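Phenol hydroxylase component phN (Pseudomonas stutzeri, PDB 3U52) is probably the diiron-bearing hydroxylase subunit that uses dioxygen to hydroxylate phenol, in the manner of bacterial multicomponent monooxygenases. Local coordinates at residues V288-W291 / S292-W295. Numbering follows the deposited sequence.
Sequences VMSW and SEAW
Ser-290 and Glu-293 trade backbone and side-chain bonds at the start of helix 291-310, a classic capping box. Ser-290 is the N-cap: its OG, lying between its own backbone N and carbonyl carbon, accepts from Glu-293 N at 3.1 Å. Glu-293 returns the favour, and its side chain is worth following outward. CB rests 3.6 Å from Ser-290 OG; CG, swung to the side opposite its own carbonyl carbon (chi1 -77°), passes the same OG at 3.5 Å; CD carries on past that hydroxyl toward the Ser-290 amide. There OE1 accepts from Ser-290 N at 3.0 Å, a nearly straight bond (167°) that meets the carboxylate on its anti side, well out of its plane, while OE1 also brushes Met-289 CB. OE2 reaches elsewhere, to a salt bridge with Lys-364. With alanine in place of Glu-293, the Ser-290 amide is likely to lose its carboxylate partner and Lys-364 this countercharge, freeing the loop ahead of the helix to shift.

Behind the cap the regular helix bonds begin, Ala-294 N to Ser-290 O and Trp-295 N to Trp-291 O. Met-289 folds back beside this first turn, its SD 3.9 Å from Ala-294 CB. One turn apart, Trp-291 and Trp-295 lie side by side and point the same way, and Trp-291 CZ2 comes within 3.4 Å of Trp-295 CE3. Their six-membered rings are inclined at 35°, while Trp-295 CB sits over one face of the Trp-291 indole. Both indoles touch Leu-205 of helix 187-216, and Trp-295 NE1 hydrogen-bonds to Asn-325 OD1. Ser-290 OG thus serves the Glu-293 amide, while Asp-281 and Tyr-365 take those of Trp-291 and Ser-292, and the helix dipole is likely to stabilise the carboxylate's negative charge at this N-terminal end.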
loop_
_atom_site.group_PDB
_atom_site.type_symbol
_atom_site.label_atom_id
_atom_site.label_comp_id
_atom_site.label_asym_id
_atom_site.label_seq_id
_atom_site.Cartn_x
_atom_site.Cartn_y
_atom_site.Cartn_z
ATOM N N VAL A 288 21.097 7.889 -15.398
ATOM C CA VAL A 288 21.092 8.655 -14.139
ATOM C C VAL A 288 22.344 9.556 -14.102
ATOM O O VAL A 288 22.267 10.788 -14.017
ATOM C CB VAL A 288 21.085 7.720 -12.881
ATOM C CG1 VAL A 288 20.951 8.560 -11.569
ATOM C CG2 VAL A 288 19.957 6.721 -12.960
ATOM N N MET A 289 23.495 8.927 -14.145
ATOM C CA MET A 289 24.783 9.612 -14.161
ATOM C C MET A 289 25.742 8.568 -14.711
ATOM O O MET A 289 25.340 7.405 -14.886
ATOM C CB MET A 289 25.217 10.069 -12.771
ATOM C CG MET A 289 25.566 8.948 -11.807
ATOM S SD MET A 289 25.754 9.483 -10.076
ATOM C CE MET A 289 24.371 8.521 -9.442
ATOM N N SER A 290 26.959 8.965 -15.034
ATOM C CA SER A 290 27.882 7.976 -15.567
ATOM C C SER A 290 28.561 7.271 -14.406
ATOM O O SER A 290 28.558 7.789 -13.275
ATOM C CB SER A 290 28.931 8.644 -16.445
ATOM O OG SER A 290 29.719 9.556 -15.677
ATOM N N TRP A 291 29.190 6.121 -14.672
ATOM C CA TRP A 291 29.998 5.462 -13.640
ATOM C C TRP A 291 31.093 6.401 -13.161
ATOM O O TRP A 291 31.397 6.502 -11.967
ATOM C CB TRP A 291 30.647 4.186 -14.183
ATOM C CG TRP A 291 31.711 3.654 -13.239
ATOM C CD1 TRP A 291 33.041 3.715 -13.404
ATOM C CD2 TRP A 291 31.483 2.985 -11.984
ATOM N NE1 TRP A 291 33.690 3.128 -12.324
ATOM C CE2 TRP A 291 32.744 2.667 -11.443
ATOM C CE3 TRP A 291 30.331 2.638 -11.263
ATOM C CZ2 TRP A 291 32.890 1.994 -10.215
ATOM C CZ3 TRP A 291 30.470 1.967 -10.056
ATOM C CH2 TRP A 291 31.735 1.648 -9.548
ATOM N N SER A 292 31.698 7.124 -14.089
ATOM C CA SER A 292 32.789 8.005 -13.729
ATOM C C SER A 292 32.316 9.097 -12.679
ATOM O O SER A 292 32.969 9.357 -11.643
ATOM C CB SER A 292 33.288 8.635 -15.031
ATOM O OG SER A 292 34.251 9.604 -14.707
ATOM N N GLU A 293 31.137 9.671 -12.905
ATOM C CA GLU A 293 30.557 10.638 -11.968
ATOM C C GLU A 293 30.185 10.004 -10.626
ATOM O O GLU A 293 30.359 10.641 -9.592
ATOM C CB GLU A 293 29.286 11.285 -12.563
ATOM C CG GLU A 293 29.550 12.376 -13.628
ATOM C CD GLU A 293 28.327 12.718 -14.483
ATOM O OE1 GLU A 293 27.361 11.915 -14.557
ATOM O OE2 GLU A 293 28.330 13.822 -15.091
ATOM N N ALA A 294 29.576 8.811 -10.642
ATOM C CA ALA A 294 29.272 8.075 -9.412
ATOM C C ALA A 294 30.531 7.741 -8.596
ATOM O O ALA A 294 30.563 7.940 -7.375
ATOM C CB ALA A 294 28.480 6.781 -9.751
ATOM N N TRP A 295 31.573 7.237 -9.251
ATOM C CA TRP A 295 32.839 6.961 -8.562
ATOM C C TRP A 295 33.439 8.213 -7.905
ATOM O O TRP A 295 33.910 8.186 -6.746
ATOM C CB TRP A 295 33.904 6.360 -9.509
ATOM C CG TRP A 295 35.096 5.892 -8.756
ATOM C CD1 TRP A 295 36.332 6.535 -8.663
ATOM C CD2 TRP A 295 35.222 4.687 -7.973
ATOM N NE1 TRP A 295 37.192 5.787 -7.858
ATOM C CE2 TRP A 295 36.541 4.670 -7.421
ATOM C CE3 TRP A 295 34.343 3.619 -7.659
ATOM C CZ2 TRP A 295 37.000 3.614 -6.595
ATOM C CZ3 TRP A 295 34.807 2.580 -6.801
ATOM C CH2 TRP A 295 36.119 2.596 -6.292
#